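Local structure of hookworm platelet inhibitor 1 (Ancylostoma caninum, 4TPV) at residues Asp71-Ala76 against Gly129-Val134; Gly25-Phe30 against Asn111-Ser116; Ser3-Arg8 against Tyr44-Glu49. The protein inhibits platelet aggregation and the adhesion of resting platelets to fibrinogen and collagen, possibly by binding platelet integrins. All blocks are in the same frame, centred on the assembly; numbering follows the deposited sequence.

Interaction 1. Residues Asp71-Ala76 against Gly129-Val134; sequences DVFSAA and GKTHVV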
loop_
_atom_site.group_PDB
_atom_site.type_symbol
_atom_site.label_atom_id
_atom_site.label_comp_id
_atom_site.label_asym_id
_atom_site.label_seq_id
_atom_site.Cartn_x
_atom_site.Cartn_y
_atom_site.Cartn_z
ATOM N N ASP A 71 9.376 -5.755 -5.005
ATOM C CA ASP A 71 10.158 -6.715 -4.240
ATOM C C ASP A 71 10.603 -7.842 -5.143
ATOM O O ASP A 71 9.869 -8.227 -6.047
ATOM C CB ASP A 71 9.343 -7.255 -3.076
ATOM C CG ASP A 71 10.183 -8.041 -2.081
ATOM O OD1 ASP A 71 11.409 -7.796 -1.966
ATOM O OD2 ASP A 71 9.593 -8.913 -1.409
ATOM N N VAL A 72 11.808 -8.358 -4.910
ATOM C CA VAL A 72 12.391 -9.381 -5.756
ATOM C C VAL A 72 12.959 -10.492 -4.874
ATOM O O VAL A 72 13.766 -10.222 -3.983
ATOM C CB VAL A 72 13.526 -8.819 -6.656
ATOM C CG1 VAL A 72 14.152 -9.931 -7.500
ATOM C CG2 VAL A 72 13.012 -7.688 -7.536
ATOM N N PHE A 73 12.575 -11.745 -5.136
ATOM C CA PHE A 73 13.101 -12.878 -4.355
ATOM C C PHE A 73 12.968 -14.205 -5.076
ATOM O O PHE A 73 12.231 -14.320 -6.045
ATOM C CB PHE A 73 12.394 -12.995 -2.991
ATOM C CG PHE A 73 10.886 -13.028 -3.084
ATOM C CD1 PHE A 73 10.223 -14.208 -3.375
ATOM C CD2 PHE A 73 10.138 -11.872 -2.888
ATOM C CE1 PHE A 73 8.825 -14.235 -3.457
ATOM C CE2 PHE A 73 8.751 -11.891 -2.974
ATOM C CZ PHE A 73 8.096 -13.072 -3.262
ATOM N N SER A 74 13.697 -15.207 -4.584
ATOM C CA SER A 74 13.474 -16.595 -4.954
ATOM C C SER A 74 13.531 -17.399 -3.670
ATOM O O SER A 74 13.979 -16.878 -2.642
ATOM C CB SER A 74 14.519 -17.088 -5.957
ATOM O OG SER A 74 14.190 -18.385 -6.424
ATOM N N ALA A 75 13.083 -18.655 -3.721
ATOM C CA ALA A 75 13.064 -19.523 -2.547
ATOM C C ALA A 75 12.426 -18.836 -1.348
ATOM O O ALA A 75 13.025 -18.783 -0.266
ATOM C CB ALA A 75 14.475 -19.988 -2.201
ATOM N N ALA A 76 11.210 -18.324 -1.547
ATOM C CA ALA A 76 10.453 -17.649 -0.496
ATOM C C ALA A 76 10.247 -18.563 0.692
ATOM O O ALA A 76 10.200 -19.785 0.551
ATOM C CB ALA A 76 9.109 -17.178 -1.022
ATOM N N GLY A 129 13.651 -16.395 -13.387
ATOM C CA GLY A 129 13.749 -17.337 -12.285
ATOM C C GLY A 129 13.570 -16.710 -10.923
ATOM O O GLY A 129 13.590 -17.416 -9.910
ATOM N N LYS A 130 13.397 -15.391 -10.888
ATOM C CA LYS A 130 13.075 -14.688 -9.649
ATOM C C LYS A 130 11.647 -14.165 -9.672
ATOM O O LYS A 130 11.170 -13.707 -10.703
ATOM C CB LYS A 130 14.025 -13.511 -9.417
ATOM C CG LYS A 130 15.487 -13.883 -9.363
ATOM C CD LYS A 130 16.352 -12.659 -9.138
ATOM C CE LYS A 130 17.832 -13.007 -9.238
ATOM N NZ LYS A 130 18.226 -13.480 -10.599
ATOM N N THR A 131 10.987 -14.188 -8.522
ATOM C CA THR A 131 9.648 -13.607 -8.407
ATOM C C THR A 131 9.769 -12.110 -8.187
ATOM O O THR A 131 10.525 -11.670 -7.336
ATOM C CB THR A 131 8.859 -14.256 -7.265
ATOM O OG1 THR A 131 8.779 -15.669 -7.499
ATOM C CG2 THR A 131 7.450 -13.671 -7.157
ATOM N N HIS A 132 9.045 -11.335 -8.988
ATOM C CA HIS A 132 8.888 -9.904 -8.753
ATOM C C HIS A 132 7.464 -9.661 -8.303
ATOM O O HIS A 132 6.513 -10.112 -8.936
ATOM C CB HIS A 132 9.163 -9.061 -10.006
ATOM C CG HIS A 132 10.604 -9.012 -10.428
ATOM N ND1 HIS A 132 11.146 -7.915 -11.058
ATOM C CD2 HIS A 132 11.611 -9.911 -10.300
ATOM C CE1 HIS A 132 12.422 -8.142 -11.317
ATOM N NE2 HIS A 132 12.733 -9.342 -10.861
ATOM N N VAL A 133 7.330 -8.966 -7.185
ATOM C CA VAL A 133 6.043 -8.529 -6.708
ATOM C C VAL A 133 6.028 -7.019 -6.842
ATOM O O VAL A 133 6.972 -6.351 -6.395
ATOM C CB VAL A 133 5.812 -8.918 -5.244
ATOM C CG1 VAL A 133 4.459 -8.390 -4.777
ATOM C CG2 VAL A 133 5.911 -10.427 -5.076
ATOM N N VAL A 134 4.984 -6.476 -7.462
ATOM C CA VAL A 134 4.848 -5.021 -7.633
ATOM C C VAL A 134 3.477 -4.593 -7.159
ATOM O O VAL A 134 2.473 -5.205 -7.531
ATOM C CB VAL A 134 5.021 -4.596 -9.118
ATOM C CG1 VAL A 134 4.659 -3.139 -9.299
ATOM C CG2 VAL A 134 6.434 -4.902 -9.608
HETATM O O HOH W 1 10.578 -17.189 -6.584
#

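Interaction 2. Residues Gly25-Phe30 against Asn111-Ser116; sequences GYRAAF and NMVWDS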
loop_
_atom_site.group_PDB
_atom_site.type_symbol
_atom_site.label_atom_id
_atom_site.label_comp_id
_atom_site.label_asym_id
_atom_site.label_seq_id
_atom_site.Cartn_x
_atom_site.Cartn_y
_atom_site.Cartn_z
ATOM N N GLY A 25 -3.796 -3.543 7.944
ATOM C CA GLY A 25 -3.242 -3.831 9.265
ATOM C C GLY A 25 -1.975 -3.039 9.561
ATOM O O GLY A 25 -1.766 -2.580 10.692
ATOM N N TYR A 26 -1.105 -2.909 8.557
ATOM C CA TYR A 26 0.084 -2.076 8.701
ATOM C C TYR A 26 -0.320 -0.634 8.961
ATOM O O TYR A 26 0.247 0.053 9.794
ATOM C CB TYR A 26 0.957 -2.109 7.444
ATOM C CG TYR A 26 1.632 -3.421 7.113
ATOM C CD1 TYR A 26 1.875 -4.368 8.079
ATOM C CD2 TYR A 26 2.048 -3.687 5.811
ATOM C CE1 TYR A 26 2.514 -5.558 7.764
ATOM C CE2 TYR A 26 2.671 -4.871 5.488
ATOM C CZ TYR A 26 2.902 -5.798 6.474
ATOM O OH TYR A 26 3.517 -6.980 6.140
ATOM N N ARG A 27 -1.312 -0.165 8.214
ATOM C CA ARG A 27 -1.723 1.237 8.346
ATOM C C ARG A 27 -2.434 1.511 9.690
ATOM O O ARG A 27 -2.268 2.574 10.287
ATOM C CB ARG A 27 -2.602 1.632 7.136
ATOM C CG ARG A 27 -1.812 1.658 5.830
ATOM C CD ARG A 27 -2.715 1.757 4.588
ATOM N NE ARG A 27 -3.431 3.032 4.538
ATOM C CZ ARG A 27 -2.905 4.170 4.078
ATOM N NH1 ARG A 27 -1.650 4.185 3.637
ATOM N NH2 ARG A 27 -3.613 5.298 4.095
ATOM N N ALA A 28 -3.212 0.543 10.181
ATOM C CA ALA A 28 -3.841 0.665 11.496
ATOM C C ALA A 28 -2.794 0.651 12.621
ATOM O O ALA A 28 -2.883 1.429 13.567
ATOM C CB ALA A 28 -4.851 -0.461 11.694
ATOM N N ALA A 29 -1.823 -0.252 12.518
ATOM C CA ALA A 29 -0.746 -0.303 13.507
ATOM C C ALA A 29 -0.002 1.013 13.479
ATOM O O ALA A 29 0.297 1.601 14.518
ATOM C CB ALA A 29 0.199 -1.463 13.222
ATOM N N PHE A 30 0.299 1.480 12.273
ATOM C CA PHE A 30 1.032 2.726 12.142
ATOM C C PHE A 30 0.228 3.900 12.694
ATOM O O PHE A 30 0.769 4.745 13.420
ATOM C CB PHE A 30 1.401 2.977 10.680
ATOM C CG PHE A 30 2.496 3.981 10.521
ATOM C CD1 PHE A 30 2.210 5.327 10.437
ATOM C CD2 PHE A 30 3.810 3.569 10.455
ATOM C CE1 PHE A 30 3.231 6.253 10.279
ATOM C CE2 PHE A 30 4.830 4.478 10.295
ATOM C CZ PHE A 30 4.545 5.819 10.220
ATOM N N ASN A 111 5.074 4.312 0.803
ATOM C CA ASN A 111 3.920 4.076 -0.052
ATOM C C ASN A 111 2.817 3.379 0.737
ATOM O O ASN A 111 1.633 3.678 0.566
ATOM C CB ASN A 111 4.291 3.227 -1.277
ATOM C CG ASN A 111 4.511 4.063 -2.535
ATOM O OD1 ASN A 111 3.763 5.012 -2.823
ATOM N ND2 ASN A 111 5.531 3.688 -3.312
ATOM N N MET A 112 3.212 2.446 1.609
ATOM C CA MET A 112 2.233 1.665 2.357
ATOM C C MET A 112 1.502 2.474 3.418
ATOM O O MET A 112 0.337 2.197 3.693
ATOM C CB MET A 112 2.884 0.437 3.015
ATOM C CG MET A 112 3.367 -0.604 2.026
ATOM S SD MET A 112 3.542 -2.251 2.754
ATOM C CE MET A 112 4.697 -1.934 4.081
ATOM N N VAL A 113 2.156 3.479 4.001
ATOM C CA VAL A 113 1.521 4.254 5.080
ATOM C C VAL A 113 1.261 5.731 4.739
ATOM O O VAL A 113 0.858 6.514 5.613
ATOM C CB VAL A 113 2.343 4.149 6.388
ATOM C CG1 VAL A 113 2.459 2.678 6.810
ATOM C CG2 VAL A 113 3.727 4.836 6.251
ATOM N N TRP A 114 1.419 6.104 3.472
ATOM C CA TRP A 114 1.061 7.466 3.054
ATOM C C TRP A 114 -0.416 7.713 3.386
ATOM O O TRP A 114 -1.273 6.921 2.978
ATOM C CB TRP A 114 1.325 7.662 1.549
ATOM C CG TRP A 114 1.653 9.089 1.254
ATOM C CD1 TRP A 114 0.767 10.116 1.066
ATOM C CD2 TRP A 114 2.963 9.670 1.180
ATOM N NE1 TRP A 114 1.445 11.300 0.852
ATOM C CE2 TRP A 114 2.793 11.054 0.917
ATOM C CE3 TRP A 114 4.262 9.154 1.281
ATOM C CZ2 TRP A 114 3.874 11.933 0.772
ATOM C CZ3 TRP A 114 5.349 10.033 1.139
ATOM C CH2 TRP A 114 5.134 11.415 0.893
ATOM N N ASP A 115 -0.734 8.778 4.115
ATOM C CA ASP A 115 -2.044 8.784 4.748
ATOM C C ASP A 115 -3.157 8.927 3.700
ATOM O O ASP A 115 -4.229 8.333 3.854
ATOM C CB ASP A 115 -2.138 9.838 5.896
ATOM C CG ASP A 115 -1.885 11.267 5.467
ATOM O OD1 ASP A 115 -1.585 11.555 4.294
ATOM O OD2 ASP A 115 -1.983 12.128 6.360
ATOM N N SER A 116 -2.878 9.629 2.601
ATOM C CA SER A 116 -3.917 9.883 1.612
ATOM C C SER A 116 -4.050 8.731 0.617
ATOM O O SER A 116 -4.970 8.731 -0.215
ATOM C CB SER A 116 -3.657 11.196 0.863
ATOM O OG SER A 116 -2.382 11.175 0.245
#

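Interaction 3. Residues Ser3-Arg8 against Tyr44-Glu49; sequences SLCQQR and YDCTLE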
loop_
_atom_site.group_PDB
_atom_site.type_symbol
_atom_site.label_atom_id
_atom_site.label_comp_id
_atom_site.label_asym_id
_atom_site.label_seq_id
_atom_site.Cartn_x
_atom_site.Cartn_y
_atom_site.Cartn_z
ATOM N N SER A 3 -14.454 -7.974 -9.228
ATOM C CA SER A 3 -15.127 -8.386 -10.451
ATOM C C SER A 3 -14.438 -7.837 -11.705
ATOM O O SER A 3 -14.522 -8.431 -12.778
ATOM C CB SER A 3 -16.599 -7.954 -10.419
ATOM O OG SER A 3 -16.731 -6.555 -10.228
ATOM N N LEU A 4 -13.748 -6.712 -11.567
ATOM C CA LEU A 4 -13.150 -6.047 -12.725
ATOM C C LEU A 4 -11.725 -6.532 -12.963
ATOM O O LEU A 4 -11.037 -6.059 -13.865
ATOM C CB LEU A 4 -13.155 -4.538 -12.536
ATOM C CG LEU A 4 -14.526 -3.952 -12.210
ATOM C CD1 LEU A 4 -14.425 -2.449 -12.011
ATOM C CD2 LEU A 4 -15.496 -4.284 -13.313
ATOM N N CYS A 5 -11.282 -7.462 -12.127
ATOM C CA CYS A 5 -9.972 -8.061 -12.318
ATOM C C CYS A 5 -10.095 -9.262 -13.212
ATOM O O CYS A 5 -11.117 -9.957 -13.214
ATOM C CB CYS A 5 -9.331 -8.486 -10.999
ATOM S SG CYS A 5 -8.591 -7.166 -9.989
ATOM N N GLN A 6 -9.039 -9.514 -13.966
ATOM C CA GLN A 6 -9.020 -10.641 -14.882
ATOM C C GLN A 6 -8.228 -11.776 -14.264
ATOM O O GLN A 6 -7.548 -11.593 -13.239
ATOM C CB GLN A 6 -8.406 -10.238 -16.207
ATOM C CG GLN A 6 -6.908 -10.095 -16.126
ATOM C CD GLN A 6 -6.341 -9.407 -17.327
ATOM O OE1 GLN A 6 -6.321 -8.173 -17.398
ATOM N NE2 GLN A 6 -5.870 -10.193 -18.292
ATOM N N GLN A 7 -8.313 -12.953 -14.878
ATOM C CA GLN A 7 -7.573 -14.100 -14.374
ATOM C C GLN A 7 -6.077 -13.848 -14.493
ATOM O O GLN A 7 -5.587 -13.501 -15.557
ATOM C CB GLN A 7 -7.950 -15.377 -15.129
ATOM C CG GLN A 7 -7.654 -16.635 -14.326
ATOM C CD GLN A 7 -7.183 -17.793 -15.179
ATOM O OE1 GLN A 7 -7.707 -18.035 -16.272
ATOM N NE2 GLN A 7 -6.183 -18.521 -14.682
ATOM N N ARG A 8 -5.352 -14.005 -13.389
ATOM C CA ARG A 8 -3.904 -13.886 -13.431
ATOM C C ARG A 8 -3.264 -15.216 -13.094
ATOM O O ARG A 8 -3.803 -15.995 -12.309
ATOM C CB ARG A 8 -3.408 -12.810 -12.462
ATOM C CG ARG A 8 -4.024 -11.432 -12.691
ATOM C CD ARG A 8 -3.548 -10.735 -13.970
ATOM N NE ARG A 8 -4.052 -9.359 -14.000
ATOM C CZ ARG A 8 -3.815 -8.487 -14.976
ATOM N NH1 ARG A 8 -3.061 -8.829 -15.998
ATOM N NH2 ARG A 8 -4.310 -7.257 -14.914
ATOM N N TYR A 44 -8.816 -2.517 -2.592
ATOM C CA TYR A 44 -8.149 -3.069 -3.775
ATOM C C TYR A 44 -8.698 -2.399 -5.046
ATOM O O TYR A 44 -9.880 -2.078 -5.126
ATOM C CB TYR A 44 -8.317 -4.586 -3.860
ATOM C CG TYR A 44 -7.241 -5.202 -4.723
ATOM C CD1 TYR A 44 -5.964 -5.413 -4.213
ATOM C CD2 TYR A 44 -7.487 -5.521 -6.068
ATOM C CE1 TYR A 44 -4.966 -5.940 -4.984
ATOM C CE2 TYR A 44 -6.485 -6.053 -6.859
ATOM C CZ TYR A 44 -5.226 -6.260 -6.313
ATOM O OH TYR A 44 -4.210 -6.775 -7.073
ATOM N N ASP A 45 -7.832 -2.173 -6.030
ATOM C CA ASP A 45 -8.242 -1.463 -7.241
ATOM C C ASP A 45 -7.727 -2.215 -8.449
ATOM O O ASP A 45 -6.512 -2.328 -8.650
ATOM C CB ASP A 45 -7.702 -0.026 -7.226
ATOM C CG ASP A 45 -8.205 0.794 -8.391
ATOM O OD1 ASP A 45 -7.653 0.657 -9.507
ATOM O OD2 ASP A 45 -9.157 1.573 -8.179
ATOM N N CYS A 46 -8.642 -2.794 -9.223
ATOM C CA CYS A 46 -8.208 -3.638 -10.338
ATOM C C CYS A 46 -7.563 -2.825 -11.463
ATOM O O CYS A 46 -6.803 -3.373 -12.248
ATOM C CB CYS A 46 -9.368 -4.474 -10.869
ATOM S SG CYS A 46 -9.937 -5.686 -9.655
ATOM N N THR A 47 -7.835 -1.523 -11.536
ATOM C CA THR A 47 -7.120 -0.669 -12.479
ATOM C C THR A 47 -5.636 -0.494 -12.098
ATOM O O THR A 47 -4.748 -0.566 -12.964
ATOM C CB THR A 47 -7.808 0.692 -12.588
ATOM O OG1 THR A 47 -9.087 0.495 -13.218
ATOM C CG2 THR A 47 -6.985 1.634 -13.439
ATOM N N LEU A 48 -5.360 -0.277 -10.815
ATOM C CA LEU A 48 -3.984 -0.251 -10.340
ATOM C C LEU A 48 -3.309 -1.608 -10.500
ATOM O O LEU A 48 -2.107 -1.670 -10.749
ATOM C CB LEU A 48 -3.928 0.180 -8.878
ATOM C CG LEU A 48 -4.296 1.634 -8.692
ATOM C CD1 LEU A 48 -4.083 2.018 -7.230
ATOM C CD2 LEU A 48 -3.454 2.528 -9.606
ATOM N N GLU A 49 -4.075 -2.692 -10.368
ATOM C CA GLU A 49 -3.490 -4.009 -10.617
ATOM C C GLU A 49 -2.984 -4.108 -12.053
ATOM O O GLU A 49 -1.882 -4.612 -12.295
ATOM C CB GLU A 49 -4.481 -5.148 -10.344
ATOM C CG GLU A 49 -3.947 -6.517 -10.810
ATOM C CD GLU A 49 -4.846 -7.686 -10.424
ATOM O OE1 GLU A 49 -5.211 -8.471 -11.336
ATOM O OE2 GLU A 49 -5.165 -7.830 -9.230
HETATM O O HOH W 2 -6.765 -7.997 -13.347
HETATM O O HOH W 3 -6.834 -5.639 -14.068
#

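Interaction 1. Residues Asp71-Ala76 against Gly129-Val134
Four backbone hydrogen bonds join strand 71-73 to strand 130-134. Asp-71 N gives to Val-133 O at 2.8 Å, and Val-133 N returns a bond to Asp-71 O. Phe-73 N gives to Thr-131 O. The bond from Thr-131 N to Phe-73 O, 2.8 Å, is the most bent at the hydrogen (146°) and approaches nearly along the C=O axis; the other three lie in the carbonyl plane. Between these pairs, Val-72 faces His-132 in a non-hydrogen-bonded pair. Their side chains lie side by side on one face. CG2 of Val-72 sits over the centre of the imidazole, 3.7 Å from the ring centroid of His-132, a CH-pi contact. CG1 of Val-72 lies near NE2 of the same ring and also meets CD of Lys-130.

Phe-73, Thr-131 and Val-133 share the other face. Phe-73 takes the crowded first torsion (chi1 52°), CG between N and C. This brings the ring across to Thr-131 and Val-133, with Asp-71 CG at its edge. CE1 of Phe-73 meets CB of Thr-131 at 3.8 Å, and CE2 meets CG2 of Val-133. A water lies 2.5 Å from Thr-131 OG1 and donates a weak bond to Phe-73 O.

Further out, helix 80-89 packs on this face through Glu-83 and Ile-80. His-132 pairs with Val-125 of the next strand. The arrangement is an antiparallel edge pairing in the central sheet of the CAP alpha-beta-alpha sandwich.

Interaction 2. Residues Gly25-Phe30 against Asn111-Ser116
Arg-27, Val-113 and Met-112 bury the most surface. The Arg-27 chain leaves helix 13-34 with CG anti to the carbonyl carbon and turns at chi3 (66°). The turn brings the guanidinium edge up to the backbone from Met-112 to Asp-115. Arg-27 NH1 donates to Met-112 O at 2.8 Å and to Trp-114 O at 2.8 Å. NH2 adds a second bond to Trp-114 O, so one carbonyl oxygen is gripped end-on by two nitrogens. Both acceptors lie in the guanidinium plane, but the donors stand above the carbonyl planes and not on the lone pairs. A weak bond runs from Arg-27 NH2 to Asp-115 O. Arg-27 NE donates to Arg-40 O, which helps fix the rotation of the group. The partial negative charge of these carbonyl oxygens probably stabilises the buried cation.

Val-113 crosses Phe-30 at about a right angle. Its CG2 stands over the ring centre, 4.1 Å from the Phe-30 centroid, and its CG1 lies 3.9 Å from Phe-30 CG. Met-112 bends at chi3 (-58°) toward Tyr-26. Its CE comes within 3.6 Å of Tyr-26 CD2, while SD lies at the ring edge in a Met-aromatic contact. Trp-89 stacks on Tyr-26 and touches Met-112.

The arrangement is a buried arginine binding backbone carbonyls where helix 107-113 gives way to the following loop, joining both to helix 13-34 inside the alpha-beta-alpha sandwich of the CAP domain.

Interaction 3. Residues Ser3-Arg8 against Tyr44-Glu49
Glu-49 OE1 is held by two donors across this contact. Arg-8 NE gives a hydrogen bond of 3.0 Å to Glu-49 OE1, nearly straight at 162°, as part of a salt bridge. It uses the anti lone pair of the oxygen, which lies near the guanidinium plane. Water 2 donates the other bond, 2.6 Å from Glu-49 OE1, and itself accepts from Gln-6 N. The two side chains meet tip to tip, with the guanidinium and carboxylate planes 56° apart. Glu-49 gets there by an extended chain, with CG anti to the backbone N. Arg-8 instead bends at chi2.

The other oxygen, OE2, accepts from Tyr-44 OH at 2.6 Å, again on its anti lone pair. Arg-16 of helix 13-34 makes a second salt bridge to OE2. The buried carboxylate is thus bound at both oxygens, which fixes its rotation. Arg-8 NH2 has its own salt bridge to Glu-50, and the guanidinium forms a cation-pi contact with Tyr-53. Water 3 donates to Cys-46 O and accepts a weak bond from Arg-8 NH2.

Beside the carboxylate, Cys-5 and Cys-46 form a disulfide, with SG to SG 2.0 Å and chi3 -101°. Cys-5 SG lies 3.6 Å from Glu-49 OE2 and meets the Tyr-44 ring at its edge, 3.9 Å from CE2. CB of Leu-4 packs on CB of Cys-46. Asp-45 is the N-cap of helix 46-56, and its OD1 accepts from Leu-48 N at 2.8 Å.

The chemistry implies a double tie. A covalent bond fixes the N-terminal segment to the start of the helix, and a carboxylate between two arginines, probably kept ionised by them, adds an electrostatic link.

How the interactions relate
All three contacts lie in one monomer and none touches another. Their centres are 21 to 23 Å apart. Interaction 1 joins strand 68-73, one of the two outermost strands, to the rest of the central sheet. Interaction 3 ties the N-terminal segment to helix 46-56, and its nearest atoms are about 6 Å from interaction 1. Interaction 2 is the most central, about 7 Å from the chain centre. Helix 13-34 links interactions 2 and 3, since it carries Arg-27 as well as Arg-16. Helix 80-89 links 1 and 2: Trp-88 touches both Asp-71 and Met-112. A glycerol, probably from the crystallisation liquor, binds Arg-8 in interaction 3.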